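Citrate synthase (Mycobacterium tuberculosis, PDB 4TVM) catalyses the condensation of oxaloacetate with acetyl-CoA and water to give citrate and CoA, a step of the Krebs cycle. Local coordinates at residues A176-P190 with E198-E210. Residues are numbered along the deposited sequence; the frame is centred on the assembly and turned at random.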
loop_
_atom_site.group_PDB
_atom_site.type_symbol
_atom_site.label_atom_id
_atom_site.label_comp_id
_atom_site.label_asym_id
_atom_site.label_seq_id
_atom_site.Cartn_x
_atom_site.Cartn_y
_atom_site.Cartn_z
ATOM N N ALA A 176 -18.638 7.496 -7.782
ATOM C CA ALA A 176 -19.627 8.434 -8.286
ATOM C C ALA A 176 -19.854 9.547 -7.276
ATOM O O ALA A 176 -20.042 10.688 -7.686
ATOM C CB ALA A 176 -20.945 7.737 -8.580
ATOM N N TYR A 177 -19.845 9.238 -5.974
ATOM C CA TYR A 177 -20.024 10.303 -4.990
ATOM C C TYR A 177 -18.843 11.245 -4.912
ATOM O O TYR A 177 -19.008 12.424 -4.663
ATOM C CB TYR A 177 -20.316 9.739 -3.615
ATOM C CG TYR A 177 -21.696 9.184 -3.491
ATOM C CD1 TYR A 177 -22.519 9.005 -4.610
ATOM C CD2 TYR A 177 -22.191 8.831 -2.262
ATOM C CE1 TYR A 177 -23.781 8.490 -4.481
ATOM C CE2 TYR A 177 -23.459 8.324 -2.131
ATOM C CZ TYR A 177 -24.242 8.158 -3.243
ATOM O OH TYR A 177 -25.488 7.640 -3.086
ATOM N N ALA A 178 -17.649 10.721 -5.119
ATOM C CA ALA A 178 -16.462 11.547 -5.077
ATOM C C ALA A 178 -16.487 12.516 -6.246
ATOM O O ALA A 178 -16.031 13.636 -6.133
ATOM C CB ALA A 178 -15.233 10.669 -5.117
ATOM N N TYR A 179 -17.009 12.074 -7.384
ATOM C CA TYR A 179 -17.221 12.971 -8.529
ATOM C C TYR A 179 -18.206 14.027 -8.144
ATOM O O TYR A 179 -17.947 15.199 -8.306
ATOM C CB TYR A 179 -17.768 12.225 -9.763
ATOM C CG TYR A 179 -18.117 13.157 -10.859
ATOM C CD1 TYR A 179 -17.130 13.795 -11.580
ATOM C CD2 TYR A 179 -19.457 13.450 -11.168
ATOM C CE1 TYR A 179 -17.456 14.682 -12.595
ATOM C CE2 TYR A 179 -19.788 14.337 -12.175
ATOM C CZ TYR A 179 -18.782 14.952 -12.877
ATOM O OH TYR A 179 -19.084 15.828 -13.885
ATOM N N LYS A 180 -19.341 13.631 -7.607
ATOM C CA LYS A 180 -20.355 14.644 -7.302
ATOM C C LYS A 180 -19.823 15.694 -6.358
ATOM O O LYS A 180 -20.163 16.880 -6.477
ATOM C CB LYS A 180 -21.613 14.007 -6.732
ATOM C CG LYS A 180 -22.386 13.202 -7.777
ATOM C CD LYS A 180 -22.738 14.095 -8.952
ATOM C CE LYS A 180 -23.906 13.553 -9.769
ATOM N NZ LYS A 180 -24.235 14.487 -10.879
ATOM N N LYS A 181 -18.981 15.242 -5.434
ATOM C CA LYS A 181 -18.321 16.115 -4.495
ATOM C C LYS A 181 -17.349 17.059 -5.185
ATOM O O LYS A 181 -17.225 18.205 -4.798
ATOM C CB LYS A 181 -17.582 15.288 -3.455
ATOM C CG LYS A 181 -17.033 16.110 -2.282
ATOM C CD LYS A 181 -18.158 16.748 -1.484
ATOM C CE LYS A 181 -17.643 17.860 -0.595
ATOM N NZ LYS A 181 -18.769 18.348 0.260
ATOM N N SER A 182 -16.668 16.585 -6.221
ATOM C CA SER A 182 -15.665 17.382 -6.902
ATOM C C SER A 182 -16.284 18.535 -7.683
ATOM O O SER A 182 -15.597 19.434 -8.160
ATOM C CB SER A 182 -14.859 16.484 -7.833
ATOM O OG SER A 182 -15.595 16.154 -9.001
ATOM N N VAL A 183 -17.593 18.480 -7.843
ATOM C CA VAL A 183 -18.360 19.508 -8.510
ATOM C C VAL A 183 -19.404 19.780 -7.455
ATOM O O VAL A 183 -19.248 19.314 -6.317
ATOM C CB VAL A 183 -18.872 18.984 -9.852
ATOM C CG1 VAL A 183 -17.702 18.840 -10.809
ATOM C CG2 VAL A 183 -19.561 17.615 -9.731
ATOM N N GLY A 184 -20.445 20.528 -7.750
ATOM C CA GLY A 184 -21.319 20.973 -6.657
ATOM C C GLY A 184 -22.465 20.037 -6.365
ATOM O O GLY A 184 -23.345 20.365 -5.594
ATOM N N GLN A 185 -22.463 18.849 -6.936
ATOM C CA GLN A 185 -23.749 18.225 -7.232
ATOM C C GLN A 185 -24.347 17.264 -6.193
ATOM O O GLN A 185 -23.627 16.581 -5.468
ATOM C CB GLN A 185 -23.675 17.582 -8.602
ATOM C CG GLN A 185 -23.319 18.606 -9.664
ATOM C CD GLN A 185 -22.977 17.998 -11.003
ATOM O OE1 GLN A 185 -23.297 16.833 -11.295
ATOM N NE2 GLN A 185 -22.363 18.795 -11.841
ATOM N N PRO A 186 -25.685 17.224 -6.120
ATOM C CA PRO A 186 -26.339 16.311 -5.210
ATOM C C PRO A 186 -25.928 14.905 -5.473
ATOM O O PRO A 186 -25.655 14.540 -6.616
ATOM C CB PRO A 186 -27.825 16.439 -5.558
ATOM C CG PRO A 186 -27.965 17.631 -6.373
ATOM C CD PRO A 186 -26.631 18.165 -6.750
ATOM N N PHE A 187 -25.906 14.091 -4.445
ATOM C CA PHE A 187 -25.696 12.685 -4.692
ATOM C C PHE A 187 -27.042 12.133 -5.054
ATOM O O PHE A 187 -28.029 12.543 -4.487
ATOM C CB PHE A 187 -25.189 11.942 -3.474
ATOM C CG PHE A 187 -23.833 12.383 -2.982
ATOM C CD1 PHE A 187 -23.067 13.364 -3.627
ATOM C CD2 PHE A 187 -23.299 11.778 -1.868
ATOM C CE1 PHE A 187 -21.807 13.713 -3.136
ATOM C CE2 PHE A 187 -22.059 12.130 -1.388
ATOM C CZ PHE A 187 -21.308 13.094 -2.022
ATOM N N LEU A 188 -27.082 11.193 -5.990
ATOM C CA LEU A 188 -28.293 10.382 -6.238
ATOM C C LEU A 188 -28.167 9.048 -5.518
ATOM O O LEU A 188 -27.128 8.765 -4.929
ATOM C CB LEU A 188 -28.476 10.144 -7.749
ATOM C CG LEU A 188 -29.360 11.162 -8.489
ATOM C CD1 LEU A 188 -29.019 12.571 -8.047
ATOM C CD2 LEU A 188 -29.251 11.049 -10.015
ATOM N N TYR A 189 -29.217 8.218 -5.586
ATOM C CA TYR A 189 -29.161 6.844 -5.084
ATOM C C TYR A 189 -29.228 5.808 -6.197
ATOM O O TYR A 189 -29.641 6.135 -7.273
ATOM C CB TYR A 189 -30.289 6.608 -4.117
ATOM C CG TYR A 189 -30.079 7.299 -2.805
ATOM C CD1 TYR A 189 -29.331 6.698 -1.786
ATOM C CD2 TYR A 189 -30.627 8.550 -2.568
ATOM C CE1 TYR A 189 -29.142 7.335 -0.566
ATOM C CE2 TYR A 189 -30.456 9.182 -1.369
ATOM C CZ TYR A 189 -29.712 8.574 -0.378
ATOM O OH TYR A 189 -29.568 9.225 0.812
ATOM N N PRO A 190 -28.779 4.565 -5.946
ATOM C CA PRO A 190 -29.014 3.435 -6.858
ATOM C C PRO A 190 -30.462 3.237 -7.303
ATOM O O PRO A 190 -31.367 3.368 -6.500
ATOM C CB PRO A 190 -28.575 2.222 -6.027
ATOM C CG PRO A 190 -27.492 2.753 -5.158
ATOM C CD PRO A 190 -27.763 4.219 -4.927
ATOM N N GLU A 198 -24.521 0.840 -15.703
ATOM C CA GLU A 198 -25.461 1.870 -16.146
ATOM C C GLU A 198 -25.867 2.705 -14.938
ATOM O O GLU A 198 -26.037 3.915 -15.017
ATOM C CB GLU A 198 -26.691 1.229 -16.837
ATOM C CG GLU A 198 -27.703 2.216 -17.406
ATOM C CD GLU A 198 -28.834 1.539 -18.173
ATOM O OE1 GLU A 198 -28.915 0.276 -18.154
ATOM O OE2 GLU A 198 -29.638 2.289 -18.796
ATOM N N ASN A 199 -26.015 2.049 -13.806
ATOM C CA ASN A 199 -26.371 2.748 -12.606
ATOM C C ASN A 199 -25.191 3.611 -12.128
ATOM O O ASN A 199 -25.382 4.672 -11.532
ATOM C CB ASN A 199 -26.729 1.744 -11.543
ATOM C CG ASN A 199 -27.046 2.394 -10.258
ATOM O OD1 ASN A 199 -28.014 3.127 -10.172
ATOM N ND2 ASN A 199 -26.214 2.161 -9.239
ATOM N N PHE A 200 -23.969 3.148 -12.373
ATOM C CA PHE A 200 -22.808 3.947 -12.037
ATOM C C PHE A 200 -22.836 5.249 -12.811
ATOM O O PHE A 200 -22.526 6.305 -12.272
ATOM C CB PHE A 200 -21.501 3.199 -12.296
ATOM C CG PHE A 200 -20.308 4.111 -12.382
ATOM C CD1 PHE A 200 -19.855 4.800 -11.254
ATOM C CD2 PHE A 200 -19.650 4.311 -13.588
ATOM C CE1 PHE A 200 -18.778 5.659 -11.336
ATOM C CE2 PHE A 200 -18.567 5.163 -13.666
ATOM C CZ PHE A 200 -18.131 5.848 -12.545
ATOM N N LEU A 201 -23.214 5.170 -14.079
ATOM C CA LEU A 201 -23.257 6.350 -14.941
ATOM C C LEU A 201 -24.316 7.366 -14.526
ATOM O O LEU A 201 -24.145 8.565 -14.717
ATOM C CB LEU A 201 -23.475 5.929 -16.391
ATOM C CG LEU A 201 -22.221 5.566 -17.201
ATOM C CD1 LEU A 201 -22.586 4.776 -18.455
ATOM C CD2 LEU A 201 -21.492 6.837 -17.606
ATOM N N ARG A 202 -25.424 6.899 -13.993
ATOM C CA ARG A 202 -26.459 7.798 -13.457
ATOM C C ARG A 202 -25.982 8.508 -12.210
ATOM O O ARG A 202 -26.285 9.683 -11.995
ATOM C CB ARG A 202 -27.708 7.008 -13.064
ATOM C CG ARG A 202 -28.958 7.860 -12.889
ATOM C CD ARG A 202 -30.148 7.055 -12.386
ATOM N NE ARG A 202 -31.098 7.864 -11.612
ATOM C CZ ARG A 202 -31.238 7.819 -10.280
ATOM N NH1 ARG A 202 -30.459 7.035 -9.528
ATOM N NH2 ARG A 202 -32.146 8.587 -9.682
ATOM N N LEU A 203 -25.279 7.755 -11.356
ATOM C CA LEU A 203 -24.825 8.273 -10.077
ATOM C C LEU A 203 -23.825 9.366 -10.348
ATOM O O LEU A 203 -23.716 10.314 -9.585
ATOM C CB LEU A 203 -24.144 7.202 -9.287
ATOM C CG LEU A 203 -25.008 6.157 -8.629
ATOM C CD1 LEU A 203 -24.086 5.189 -7.885
ATOM C CD2 LEU A 203 -25.958 6.812 -7.678
ATOM N N THR A 204 -23.102 9.206 -11.445
ATOM C CA THR A 204 -22.041 10.112 -11.843
ATOM C C THR A 204 -22.588 11.322 -12.544
ATOM O O THR A 204 -22.149 12.442 -12.295
ATOM C CB THR A 204 -21.112 9.407 -12.821
ATOM O OG1 THR A 204 -20.797 8.114 -12.304
ATOM C CG2 THR A 204 -19.829 10.170 -13.008
ATOM N N PHE A 205 -23.556 11.099 -13.417
ATOM C CA PHE A 205 -24.017 12.140 -14.312
ATOM C C PHE A 205 -25.447 12.574 -14.095
ATOM O O PHE A 205 -25.853 13.580 -14.615
ATOM C CB PHE A 205 -23.835 11.653 -15.760
ATOM C CG PHE A 205 -22.393 11.495 -16.147
ATOM C CD1 PHE A 205 -21.523 12.591 -16.061
ATOM C CD2 PHE A 205 -21.899 10.281 -16.555
ATOM C CE1 PHE A 205 -20.194 12.469 -16.396
ATOM C CE2 PHE A 205 -20.565 10.156 -16.895
ATOM C CZ PHE A 205 -19.712 11.249 -16.811
ATOM N N GLY A 206 -26.220 11.819 -13.342
ATOM C CA GLY A 206 -27.603 12.169 -13.080
ATOM C C GLY A 206 -27.751 13.417 -12.219
ATOM O O GLY A 206 -26.939 13.664 -11.315
ATOM N N PHE A 207 -28.781 14.214 -12.527
ATOM C CA PHE A 207 -29.257 15.257 -11.640
ATOM C C PHE A 207 -30.615 14.851 -11.120
ATOM O O PHE A 207 -31.269 14.007 -11.705
ATOM C CB PHE A 207 -29.392 16.559 -12.387
ATOM C CG PHE A 207 -28.149 16.975 -13.098
ATOM C CD1 PHE A 207 -27.141 17.659 -12.413
ATOM C CD2 PHE A 207 -27.972 16.689 -14.451
ATOM C CE1 PHE A 207 -25.973 18.042 -13.065
ATOM C CE2 PHE A 207 -26.804 17.072 -15.107
ATOM C CZ PHE A 207 -25.804 17.744 -14.418
ATOM N N PRO A 208 -31.073 15.471 -10.029
ATOM C CA PRO A 208 -32.482 15.316 -9.660
ATOM C C PRO A 208 -33.434 16.210 -10.508
ATOM O O PRO A 208 -34.652 16.055 -10.435
ATOM C CB PRO A 208 -32.494 15.731 -8.187
ATOM C CG PRO A 208 -31.043 15.977 -7.824
ATOM C CD PRO A 208 -30.394 16.375 -9.103
ATOM N N ALA A 209 -32.878 17.121 -11.310
ATOM C CA ALA A 209 -33.663 17.964 -12.223
ATOM C C ALA A 209 -34.368 17.235 -13.380
ATOM O O ALA A 209 -35.307 17.773 -13.969
ATOM C CB ALA A 209 -32.782 19.075 -12.783
ATOM N N GLU A 210 -33.893 16.042 -13.726
ATOM C CA GLU A 210 -34.463 15.263 -14.815
ATOM C C GLU A 210 -34.221 13.776 -14.580
ATOM O O GLU A 210 -33.354 13.412 -13.814
ATOM C CB GLU A 210 -33.850 15.690 -16.150
ATOM C CG GLU A 210 -32.327 15.616 -16.233
ATOM C CD GLU A 210 -31.790 16.204 -17.532
ATOM O OE1 GLU A 210 -31.105 15.490 -18.290
ATOM O OE2 GLU A 210 -32.060 17.392 -17.806
HETATM O O HOH W 1 -31.997 9.298 -6.439
#
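K180 reaches from helix 159-182 to the C-terminal end of helix 196-205. Its NZ donates to G206 O at 2.9 Å, from above the carbonyl plane, and weakly to T204 O. Within its own segment NZ also bonds Q185 OE1 at 2.6 Å, in the carbonyl plane of the Q185 amide. The bend at chi2 (-57°) turns the chain toward these three oxygens. The F207 ring adds an off-centre cation-pi contact, with NZ 4.9 Å from its centroid.

R202 NH1 makes a weak hydrogen bond to Y189 O, which lies at the guanidinium edge, near its plane. L188 CD2 lies over the centre of one guanidinium face, 3.7 Å above it. A water joins Y189 N to R202 NH2, the latter weakly.

A176 CB meets L203 CB where the axes of 176-182 and 198-205 approach to 8.3 Å, 17° apart in direction. L203 CD2 touches L188 CB, P190 CD and the edge of the Y177 ring. P186 CG meets P208 CG.

The contact joins two consecutive helices of this largely helical enzyme, away from the oxaloacetate site. The T204 and G206 carbonyls, with Q185 OE1, gather round the K180 amine and would be expected to favour its charged form.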